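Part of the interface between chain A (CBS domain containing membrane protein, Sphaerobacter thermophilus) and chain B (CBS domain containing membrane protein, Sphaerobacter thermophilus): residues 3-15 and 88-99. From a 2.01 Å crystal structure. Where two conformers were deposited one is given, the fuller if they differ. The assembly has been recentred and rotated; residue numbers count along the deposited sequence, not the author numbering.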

# COMPACT_ATOMS: atom_id res chain seq x y z
N ALA A 3 24.43 -1.08 -26.14
CA ALA A 3 23.39 -0.21 -26.67
C ALA A 3 22.13 -0.37 -25.83
O ALA A 3 21.43 0.62 -25.57
N GLU A 4 21.86 -1.60 -25.42
CA GLU A 4 20.74 -1.86 -24.52
C GLU A 4 20.90 -1.07 -23.23
O GLU A 4 19.94 -0.48 -22.74
N GLN A 5 22.12 -1.04 -22.68
CA GLN A 5 22.40 -0.23 -21.50
C GLN A 5 22.22 1.28 -21.71
O GLN A 5 21.64 1.95 -20.86
N ALA A 6 22.72 1.79 -22.82
CA ALA A 6 22.49 3.19 -23.14
C ALA A 6 21.00 3.49 -23.24
O ALA A 6 20.54 4.54 -22.82
N ARG A 7 20.26 2.55 -23.79
CA ARG A 7 18.83 2.67 -23.95
C ARG A 7 18.13 2.76 -22.58
O ARG A 7 17.26 3.62 -22.36
N ARG A 8 18.56 1.90 -21.67
CA ARG A 8 18.00 1.82 -20.32
C ARG A 8 18.37 3.07 -19.50
O ARG A 8 17.57 3.56 -18.68
N ARG A 9 19.57 3.56 -19.73
CA ARG A 9 20.07 4.72 -19.03
C ARG A 9 19.22 5.93 -19.40
O ARG A 9 18.80 6.70 -18.52
N ALA A 10 18.95 6.11 -20.70
CA ALA A 10 18.17 7.26 -21.15
C ALA A 10 16.72 7.23 -20.62
O ALA A 10 16.19 8.25 -20.18
N ILE A 11 16.08 6.06 -20.64
CA ILE A 11 14.75 5.91 -20.04
C ILE A 11 14.76 6.27 -18.54
O ILE A 11 13.93 7.02 -18.08
N ALA A 12 15.73 5.74 -17.80
CA ALA A 12 15.81 6.03 -16.36
C ALA A 12 15.97 7.52 -16.10
O ALA A 12 15.34 8.07 -15.18
N ARG A 13 16.81 8.19 -16.88
CA ARG A 13 17.01 9.62 -16.71
C ARG A 13 15.76 10.43 -17.03
O ARG A 13 15.42 11.36 -16.31
N ALA A 14 15.10 10.07 -18.12
CA ALA A 14 13.83 10.68 -18.51
C ALA A 14 12.78 10.56 -17.40
O ALA A 14 12.03 11.50 -17.10
N ILE A 15 12.75 9.39 -16.78
CA ILE A 15 11.76 9.15 -15.75
C ILE A 15 12.05 10.01 -14.53
O ILE A 15 11.13 10.54 -13.96
N ARG B 88 5.30 11.95 -23.04
CA ARG B 88 5.80 13.32 -23.08
C ARG B 88 7.25 13.34 -22.63
O ARG B 88 8.00 14.27 -22.93
N ALA B 89 7.65 12.30 -21.90
CA ALA B 89 9.00 12.19 -21.36
C ALA B 89 9.93 11.34 -22.24
O ALA B 89 11.12 11.57 -22.28
N ILE B 90 9.35 10.36 -22.91
CA ILE B 90 10.09 9.29 -23.58
C ILE B 90 9.62 9.24 -25.03
O ILE B 90 8.42 9.17 -25.29
N PRO B 91 10.57 9.27 -25.99
CA PRO B 91 10.15 9.19 -27.39
C PRO B 91 9.34 7.90 -27.68
O PRO B 91 9.49 6.89 -26.98
N ALA B 92 8.43 7.99 -28.64
CA ALA B 92 7.54 6.88 -28.99
C ALA B 92 8.22 5.55 -29.35
O ALA B 92 7.72 4.50 -28.98
N PRO B 93 9.35 5.58 -30.09
CA PRO B 93 9.95 4.26 -30.35
C PRO B 93 10.43 3.58 -29.05
O PRO B 93 10.42 2.36 -28.96
N GLU B 94 10.82 4.37 -28.06
CA GLU B 94 11.32 3.80 -26.81
C GLU B 94 10.20 3.24 -25.96
O GLU B 94 10.37 2.22 -25.30
N VAL B 95 9.06 3.93 -25.93
CA VAL B 95 7.87 3.41 -25.24
C VAL B 95 7.43 2.12 -25.91
O VAL B 95 7.06 1.16 -25.25
N GLU B 96 7.46 2.09 -27.24
CA GLU B 96 7.02 0.89 -27.93
C GLU B 96 7.94 -0.27 -27.60
O GLU B 96 7.49 -1.41 -27.45
N HIS B 97 9.22 0.02 -27.46
CA HIS B 97 10.19 -1.00 -27.08
C HIS B 97 9.92 -1.58 -25.67
O HIS B 97 10.10 -2.80 -25.42
N LEU B 98 9.50 -0.72 -24.76
CA LEU B 98 9.06 -1.17 -23.45
C LEU B 98 7.88 -2.13 -23.56
O LEU B 98 7.88 -3.19 -22.94
N PHE B 99 6.86 -1.75 -24.32
CA PHE B 99 5.73 -2.65 -24.56
C PHE B 99 6.15 -3.99 -25.18
O PHE B 99 5.62 -5.05 -24.78

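The strongest link between the two stretches is a salt bridge between R7(A) and E94(B). NE of R7(A) donates a hydrogen bond to OE1 of E94(B) at 2.8 Å, with an N-H...O angle of 159°. R7(A) points toward chain B and is fully extended, with chi1, chi2 and chi3 all t. E94(B) leaves its own helix sideways and reaches the arginine by folding back through chi1 m and chi2 m. OE1 of E94(B) lies near the guanidinium plane, at its edge, which leaves the face toward H97(B) free.

This face is taken by H97(B). The guanidinium of R7(A) lies flat on the imidazole, with centres 3.5 Å apart and planes at 13°; the closest atoms are NH2 of R7(A) and CG of H97(B), at 3.2 Å. The histidine CB points toward chain A, and chi1 t with chi2 at 65° sets the ring face against the arginine. E94(B) and H97(B) are three residues apart, and R7(A) meets the first at its guanidinium edge and the second with a face. At the edge of the imidazole, OE2 of E4(A) approaches NE2 of H97(B) to 3.6 Å, a looser contact from a poorly ordered side chain (chi1 t, chi2 p). OE2 of E4(A) also lies 4.0 Å from NE of R8(A), a long salt bridge within chain A that rests on charge alone.

Water 1 reinforces the central pair. It donates to the backbone O of R7(A) and to OE1 of E94(B), both at 2.8 Å, so this carboxylate oxygen receives hydrogen bonds from both the arginine and the water.

One turn further along the chain A helix, the contact becomes apolar. I11(A), with chi1 m and chi2 m, starts out sideways but brings CD1 to 3.7 Å from CG2 of I90(B) and also 3.7 Å from CB of E94(B), packing against the aliphatic base of the salt-bridged glutamate. CG2 of I11(A) lies 4.4 Å from CD1 of L98(B). I90(B), buried with chi1 m and chi2 t, also meets the next part of the helix: its CG1 is 4.1 Å from CB of A14(A), and its CD1 is 4.2 Å from CG1 of I15(A) (m, t). The small A14(A) points toward chain B, where its CB comes within 3.7 Å of the backbone O of A89(B); here the backbones draw closest, with CA of A14(A) 5.8 Å from CA of A89(B).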

# COMPACT_ATOMS: atom_id res chain seq x y z
CB ALA A 3 23.10 -0.56 -28.12
CB GLU A 4 20.59 -3.34 -24.21
CG GLU A 4 19.29 -3.61 -23.47
CD GLU A 4 18.08 -3.18 -24.29
OE1 GLU A 4 18.04 -3.48 -25.51
OE2 GLU A 4 17.17 -2.55 -23.72
CB GLN A 5 23.80 -0.51 -20.93
CG GLN A 5 23.85 -1.69 -19.97
CD GLN A 5 22.55 -1.88 -19.19
OE1 GLN A 5 21.90 -2.93 -19.31
NE2 GLN A 5 22.18 -0.88 -18.37
CB ALA A 6 23.19 3.56 -24.44
CB ARG A 7 18.33 1.47 -24.75
CG ARG A 7 17.04 1.67 -25.46
CD ARG A 7 16.84 0.56 -26.48
NE ARG A 7 15.65 0.78 -27.29
CZ ARG A 7 15.29 0.04 -28.33
NH1 ARG A 7 16.05 -1.00 -28.71
NH2 ARG A 7 14.18 0.33 -29.00
CB ARG A 8 18.50 0.55 -19.61
CG ARG A 8 17.68 -0.70 -19.94
CD ARG A 8 18.41 -1.97 -19.57
NE ARG A 8 17.57 -3.14 -19.83
CZ ARG A 8 18.00 -4.40 -19.83
NH1 ARG A 8 19.28 -4.67 -19.59
NH2 ARG A 8 17.14 -5.40 -20.08
CB ARG A 9 21.54 4.95 -19.41
CG ARG A 9 22.26 5.93 -18.55
CD ARG A 9 23.77 5.88 -18.73
NE ARG A 9 24.23 6.17 -20.09
CZ ARG A 9 24.79 5.28 -20.90
NH1 ARG A 9 25.17 5.63 -22.13
NH2 ARG A 9 24.97 4.02 -20.48
CB ALA A 10 18.19 7.38 -22.69
CB ILE A 11 14.24 4.48 -20.16
CG1 ILE A 11 14.27 4.02 -21.62
CG2 ILE A 11 12.82 4.34 -19.56
CD1 ILE A 11 13.32 4.72 -22.51
CB ALA A 12 16.92 5.24 -15.68
CB ARG A 13 18.19 10.13 -17.54
CG ARG A 13 19.53 9.53 -17.16
CD ARG A 13 20.66 10.23 -17.91
NE ARG A 13 20.65 11.64 -17.58
CZ ARG A 13 21.17 12.14 -16.46
NH1 ARG A 13 21.09 13.45 -16.27
NH2 ARG A 13 21.76 11.36 -15.55
CB ALA A 14 13.31 9.97 -19.77
CB ILE A 15 11.66 7.65 -15.41
CG1 ILE A 15 10.89 6.95 -16.54
CG2 ILE A 15 10.94 7.44 -14.08
CD1 ILE A 15 10.85 5.44 -16.42
CB ARG B 88 4.98 14.25 -22.19
CG ARG B 88 3.52 14.35 -22.55
CD ARG B 88 2.79 15.11 -21.46
NE ARG B 88 1.36 14.83 -21.49
CZ ARG B 88 0.56 14.94 -20.44
NH1 ARG B 88 1.05 15.33 -19.25
NH2 ARG B 88 -0.74 14.66 -20.57
CB ALA B 89 8.94 11.60 -19.96
CB ILE B 90 9.75 7.95 -22.89
CG1 ILE B 90 10.05 8.04 -21.38
CG2 ILE B 90 10.49 6.81 -23.51
CD1 ILE B 90 9.70 6.79 -20.57
CB PRO B 91 11.47 9.23 -28.17
CG PRO B 91 12.53 8.84 -27.19
CD PRO B 91 12.03 9.23 -25.82
CB ALA B 92 6.53 7.28 -30.08
CB PRO B 93 11.15 4.57 -31.25
CG PRO B 93 10.85 5.89 -31.85
CD PRO B 93 10.06 6.65 -30.82
CB GLU B 94 12.15 4.83 -26.03
CG GLU B 94 13.41 5.26 -26.75
CD GLU B 94 14.20 4.06 -27.25
OE1 GLU B 94 14.54 3.18 -26.42
OE2 GLU B 94 14.43 3.97 -28.48
CB VAL B 95 6.68 4.43 -25.27
CG1 VAL B 95 5.39 3.79 -24.67
CG2 VAL B 95 7.05 5.74 -24.57
CB GLU B 96 6.95 1.10 -29.44
CG GLU B 96 5.56 0.85 -30.00
CD GLU B 96 4.91 -0.48 -29.54
OE1 GLU B 96 3.74 -0.45 -29.10
OE2 GLU B 96 5.56 -1.56 -29.63
CB HIS B 97 11.60 -0.43 -27.17
CG HIS B 97 12.66 -1.40 -26.75
ND1 HIS B 97 12.91 -2.56 -27.45
CD2 HIS B 97 13.48 -1.41 -25.68
CE1 HIS B 97 13.86 -3.24 -26.83
NE2 HIS B 97 14.22 -2.57 -25.75
CB LEU B 98 8.72 0.03 -22.56
CG LEU B 98 9.93 0.90 -22.22
CD1 LEU B 98 9.50 2.07 -21.32
CD2 LEU B 98 11.03 0.05 -21.56
CB PHE B 99 4.64 -1.99 -25.41
CG PHE B 99 3.82 -0.99 -24.66
CD1 PHE B 99 3.26 -1.30 -23.43
CD2 PHE B 99 3.63 0.30 -25.18
CE1 PHE B 99 2.48 -0.35 -22.73
CE2 PHE B 99 2.86 1.26 -24.50
CZ PHE B 99 2.29 0.93 -23.27
O HOH W 1 15.79 4.77 -24.46